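Local coordinates for protein sulfurtransferase (Azotobacter vinelandii, PDB 1E0C) that probably catalyses transfer of sulfur from a donor such as thiosulfate to cyanide through an enzyme-bound persulfide, as rhodaneses do, at residues 100-104 against 105-109; 241-245 against 246-250. All coordinates share one frame; numbering follows the deposited sequence.

Interaction 1 of 2, residues 100-104 against 105-109; sequences WLLDV and IGQQR
Q107 N donates to L102 O over 2.8 Å, and I105 N donates to L101 O at 2.9 Å. A third backbone bond, G106 N to D103 O, is less favourably set. Its donor stands above the carbonyl plane, with a C=O...N angle of only 110°. One water bridges the helix and the loop. It donates to D103 OD1 and to Q107 O, at 2.6 Å from each oxygen. The carboxylate of D103 has further partners: OD1 also bonds the hydroxyl of Y110, and OD2 bonds that of Y240. These bonds hold the carboxylate in a fixed place beside the helix end.

The backbone pattern is a Schellman motif that ends helix 93-104. G106 has positive phi (83°), where a side chain would press on the carbonyl oxygen of I105.

CB of Q107 points back to the helix, and the rest of the chain leads off. CB and CG both lie 4.0 Å from L102 CD2, and the two side chains run alongside each other. With CG opposite the backbone N (chi1 171°) and a bend at chi2, the amide is carried off to the R109 carbonyl. NE2 meets R109 O at 2.8 Å, almost straight and in the amide plane. NE2 also bonds the carbonyl of A82.

I105 lies over the last turn. Its CD1 approaches L102 CD2 at 4.3 Å, and CG2 sits 3.5 Å from L101 O. Cutting I105 back to an alanine is likely to leave a gap beside L102 and lose the apolar contact with F73 of helix 66-76. F73 also touches L102, while Y84 of strand 83-87 packs on both L102 and Q107.

Interaction 2 of 2, residues 241-245 against 246-250; sequences LIAKA and LGYPR
I242 and L246 meet one helical turn apart, and A243 meets Y248 across the turn that follows. Three backbone hydrogen bonds tie the loop to the last turn. L246 N donates to I242 O at 2.8 Å, nearly along the C=O axis. Y248 N reaches A243 O at 3.0 Å, and Y248 CB rests 3.2 Å from the same A243 O. G247 N bonds K244 O from above the carbonyl plane, 65° out of it. G247 has positive phi (90°), and the pattern is a Schellman motif closing helix 235-245. A side chain at G247 would crowd the carbonyl oxygen of L246.

Water adds a second link. One molecule donates to K244 O and to Y248 O, at 2.9 Å from each oxygen. K244 O thus accepts from both this water and G247 N.

Two apolar contacts join the two segments. I242 CG2 touches L246 CD1 at 3.9 Å, with both side chains pointing the same way. The methyl of A243 lies over one face of the Y248 ring, its CB 4.1 Å from Y248 CG. The ring takes this place because CG stands opposite the carbonyl carbon (chi1 -76°), on the side of the backbone N.

The far end of Y248 is anchored beyond the turn, where OH bonds the carbonyl of I220. L215 of helix 211-217 touches both Y248 and L246, and I211 of that helix touches L246 and I242. I226 of strand 225-228 packs on Y248. V251 of strand 251-253 meets A243 and K244, just after the loop.

In the fold
Interaction 1 comes first along the chain, in the first rhodanese-like domain, and interaction 2 follows in the second. Each lies where a helix turns into a loop leading to a parallel strand: helix 93-104 into strand 110-113, and helix 235-245 into strand 251-253. The two places look equivalent, consistent with two related domains of one fold. Their centres are 14 Å apart. They meet directly where D103 OD2 packs on K244 CD at 3.6 Å. This is consistent with the two helix ends lying where the two rhodanese-like domains meet.

Interaction 1 of 2, residues 100-104 against 105-109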
loop_
_atom_site.group_PDB
_atom_site.type_symbol
_atom_site.label_atom_id
_atom_site.label_comp_id
_atom_site.label_asym_id
_atom_site.label_seq_id
_atom_site.Cartn_x
_atom_site.Cartn_y
_atom_site.Cartn_z
ATOM N N TRP A 100 -3.282 -1.338 2.906
ATOM C CA TRP A 100 -4.662 -0.889 2.626
ATOM C C TRP A 100 -5.608 -2.082 2.721
ATOM O O TRP A 100 -6.681 -1.986 3.317
ATOM C CB TRP A 100 -4.706 -0.204 1.265
ATOM C CG TRP A 100 -6.065 -0.146 0.640
ATOM C CD1 TRP A 100 -7.100 0.679 0.958
ATOM C CD2 TRP A 100 -6.531 -0.988 -0.427
ATOM N NE1 TRP A 100 -8.180 0.419 0.146
ATOM C CE2 TRP A 100 -7.850 -0.599 -0.715
ATOM C CE3 TRP A 100 -5.946 -2.017 -1.170
ATOM C CZ2 TRP A 100 -8.614 -1.226 -1.698
ATOM C CZ3 TRP A 100 -6.690 -2.625 -2.162
ATOM C CH2 TRP A 100 -8.013 -2.228 -2.418
ATOM N N LEU A 101 -5.170 -3.269 2.274
ATOM C CA LEU A 101 -6.021 -4.457 2.434
ATOM C C LEU A 101 -6.207 -4.815 3.897
ATOM O O LEU A 101 -7.269 -5.269 4.326
ATOM C CB LEU A 101 -5.474 -5.644 1.649
ATOM C CG LEU A 101 -5.688 -5.636 0.134
ATOM C CD1 LEU A 101 -5.043 -6.868 -0.494
ATOM C CD2 LEU A 101 -7.182 -5.598 -0.202
ATOM N N LEU A 102 -5.164 -4.638 4.716
ATOM C CA LEU A 102 -5.315 -4.860 6.153
ATOM C C LEU A 102 -6.356 -3.923 6.744
ATOM O O LEU A 102 -7.162 -4.316 7.590
ATOM C CB LEU A 102 -3.974 -4.680 6.859
ATOM C CG LEU A 102 -2.917 -5.762 6.594
ATOM C CD1 LEU A 102 -1.641 -5.400 7.353
ATOM C CD2 LEU A 102 -3.430 -7.128 7.064
ATOM N N ASP A 103 -6.408 -2.672 6.252
ATOM C CA ASP A 103 -7.483 -1.787 6.716
ATOM C C ASP A 103 -8.841 -2.292 6.222
ATOM O O ASP A 103 -9.822 -2.252 6.959
ATOM C CB ASP A 103 -7.262 -0.365 6.180
ATOM C CG ASP A 103 -6.123 0.321 6.925
ATOM O OD1 ASP A 103 -5.862 -0.075 8.077
ATOM O OD2 ASP A 103 -5.536 1.247 6.333
ATOM N N VAL A 104 -8.868 -2.810 5.001
ATOM C CA VAL A 104 -10.104 -3.360 4.443
ATOM C C VAL A 104 -10.629 -4.518 5.280
ATOM O O VAL A 104 -11.839 -4.600 5.503
ATOM C CB VAL A 104 -9.938 -3.780 2.983
ATOM C CG1 VAL A 104 -11.156 -4.561 2.479
ATOM C CG2 VAL A 104 -9.735 -2.559 2.081
ATOM N N ILE A 105 -9.750 -5.374 5.806
ATOM C CA ILE A 105 -10.226 -6.476 6.643
ATOM C C ILE A 105 -10.335 -6.126 8.107
ATOM O O ILE A 105 -10.695 -6.968 8.938
ATOM C CB ILE A 105 -9.405 -7.757 6.439
ATOM C CG1 ILE A 105 -8.031 -7.660 7.107
ATOM C CG2 ILE A 105 -9.262 -8.044 4.951
ATOM C CD1 ILE A 105 -7.318 -9.006 7.171
ATOM N N GLY A 106 -10.077 -4.869 8.470
ATOM C CA GLY A 106 -10.274 -4.420 9.838
ATOM C C GLY A 106 -9.101 -4.746 10.750
ATOM O O GLY A 106 -9.249 -4.656 11.974
ATOM N N GLN A 107 -7.974 -5.160 10.181
ATOM C CA GLN A 107 -6.798 -5.437 11.030
ATOM C C GLN A 107 -6.274 -4.116 11.596
ATOM O O GLN A 107 -5.991 -3.202 10.817
ATOM C CB GLN A 107 -5.706 -6.099 10.193
ATOM C CG GLN A 107 -4.362 -6.244 10.889
ATOM C CD GLN A 107 -4.397 -7.195 12.067
ATOM O OE1 GLN A 107 -5.313 -8.007 12.221
ATOM N NE2 GLN A 107 -3.384 -7.130 12.927
ATOM N N GLN A 108 -6.052 -4.063 12.905
ATOM C CA GLN A 108 -5.581 -2.814 13.504
ATOM C C GLN A 108 -4.073 -2.742 13.645
ATOM O O GLN A 108 -3.489 -1.659 13.534
ATOM C CB GLN A 108 -6.246 -2.627 14.875
ATOM C CG GLN A 108 -7.752 -2.824 14.841
ATOM C CD GLN A 108 -8.499 -1.511 14.707
ATOM O OE1 GLN A 108 -8.822 -1.077 13.604
ATOM N NE2 GLN A 108 -8.768 -0.870 15.840
ATOM N N ARG A 109 -3.423 -3.857 13.974
ATOM C CA ARG A 109 -1.990 -3.816 14.259
ATOM C C ARG A 109 -1.133 -4.239 13.098
ATOM O O ARG A 109 -1.179 -5.374 12.629
ATOM C CB ARG A 109 -1.720 -4.667 15.526
ATOM C CG ARG A 109 -2.604 -4.134 16.649
ATOM C CD ARG A 109 -2.468 -4.863 17.964
ATOM N NE ARG A 109 -3.010 -4.036 19.046
ATOM C CZ ARG A 109 -3.495 -4.484 20.192
ATOM N NH1 ARG A 109 -3.504 -5.783 20.456
ATOM N NH2 ARG A 109 -3.961 -3.630 21.096
HETATM O O HOH W 1 -7.190 -0.951 10.137
#

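Interaction 2 of 2, residues 241-245 against 246-250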
loop_
_atom_site.group_PDB
_atom_site.type_symbol
_atom_site.label_atom_id
_atom_site.label_comp_id
_atom_site.label_asym_id
_atom_site.label_seq_id
_atom_site.Cartn_x
_atom_site.Cartn_y
_atom_site.Cartn_z
ATOM N N LEU A 241 0.034 4.476 2.388
ATOM C CA LEU A 241 0.801 4.085 3.574
ATOM C C LEU A 241 1.488 5.286 4.213
ATOM O O LEU A 241 1.475 5.437 5.432
ATOM C CB LEU A 241 1.820 3.039 3.138
ATOM C CG LEU A 241 2.975 2.700 4.084
ATOM C CD1 LEU A 241 2.449 2.343 5.459
ATOM C CD2 LEU A 241 3.785 1.560 3.476
ATOM N N ILE A 242 2.127 6.114 3.394
ATOM C CA ILE A 242 2.797 7.314 3.930
ATOM C C ILE A 242 1.842 8.214 4.670
ATOM O O ILE A 242 2.113 8.667 5.794
ATOM C CB ILE A 242 3.480 8.059 2.763
ATOM C CG1 ILE A 242 4.696 7.251 2.300
ATOM C CG2 ILE A 242 3.870 9.480 3.151
ATOM C CD1 ILE A 242 5.342 7.757 1.027
ATOM N N ALA A 243 0.679 8.517 4.075
ATOM C CA ALA A 243 -0.282 9.373 4.770
ATOM C C ALA A 243 -0.692 8.772 6.105
ATOM O O ALA A 243 -0.783 9.486 7.108
ATOM C CB ALA A 243 -1.498 9.676 3.910
ATOM N N LYS A 244 -0.935 7.459 6.131
ATOM C CA LYS A 244 -1.280 6.798 7.386
ATOM C C LYS A 244 -0.105 6.908 8.380
ATOM O O LYS A 244 -0.333 7.125 9.558
ATOM C CB LYS A 244 -1.545 5.308 7.185
ATOM C CG LYS A 244 -2.405 4.950 5.993
ATOM C CD LYS A 244 -3.760 4.415 6.392
ATOM C CE LYS A 244 -4.703 5.498 6.867
ATOM N NZ LYS A 244 -5.690 4.972 7.855
ATOM N N ALA A 245 1.094 6.650 7.874
ATOM C CA ALA A 245 2.294 6.638 8.708
ATOM C C ALA A 245 2.559 8.012 9.320
ATOM O O ALA A 245 2.958 8.098 10.480
ATOM C CB ALA A 245 3.494 6.207 7.872
ATOM N N LEU A 246 2.216 9.077 8.599
ATOM C CA LEU A 246 2.405 10.428 9.115
ATOM C C LEU A 246 1.306 10.836 10.083
ATOM O O LEU A 246 1.359 11.937 10.641
ATOM C CB LEU A 246 2.494 11.447 7.976
ATOM C CG LEU A 246 3.732 11.335 7.076
ATOM C CD1 LEU A 246 3.618 12.293 5.900
ATOM C CD2 LEU A 246 4.992 11.646 7.883
ATOM N N GLY A 247 0.291 10.002 10.256
ATOM C CA GLY A 247 -0.787 10.252 11.188
ATOM C C GLY A 247 -1.955 11.017 10.591
ATOM O O GLY A 247 -2.756 11.599 11.331
ATOM N N TYR A 248 -2.065 11.049 9.265
ATOM C CA TYR A 248 -3.220 11.745 8.656
ATOM C C TYR A 248 -4.481 10.965 9.030
ATOM O O TYR A 248 -4.536 9.751 8.815
ATOM C CB TYR A 248 -3.055 11.802 7.151
ATOM C CG TYR A 248 -2.075 12.791 6.568
ATOM C CD1 TYR A 248 -0.775 12.899 7.035
ATOM C CD2 TYR A 248 -2.445 13.593 5.494
ATOM C CE1 TYR A 248 0.123 13.784 6.463
ATOM C CE2 TYR A 248 -1.552 14.471 4.906
ATOM C CZ TYR A 248 -0.269 14.574 5.410
ATOM O OH TYR A 248 0.625 15.463 4.840
ATOM N N PRO A 249 -5.482 11.622 9.595
ATOM C CA PRO A 249 -6.651 10.941 10.119
ATOM C C PRO A 249 -7.633 10.472 9.063
ATOM O O PRO A 249 -8.460 9.589 9.367
ATOM C CB PRO A 249 -7.313 11.986 11.028
ATOM C CG PRO A 249 -6.882 13.287 10.426
ATOM C CD PRO A 249 -5.456 13.057 9.990
ATOM N N ARG A 250 -7.623 11.055 7.875
ATOM C CA ARG A 250 -8.628 10.735 6.852
ATOM C C ARG A 250 -7.965 10.397 5.526
ATOM O O ARG A 250 -7.467 11.258 4.801
ATOM C CB ARG A 250 -9.595 11.911 6.667
ATOM C CG ARG A 250 -10.515 12.132 7.871
ATOM C CD ARG A 250 -11.579 13.166 7.563
ATOM N NE ARG A 250 -11.009 14.489 7.325
ATOM C CZ ARG A 250 -11.614 15.458 6.648
ATOM N NH1 ARG A 250 -12.791 15.250 6.065
ATOM N NH2 ARG A 250 -11.028 16.643 6.530
HETATM O O HOH W 2 -3.003 7.855 10.433
#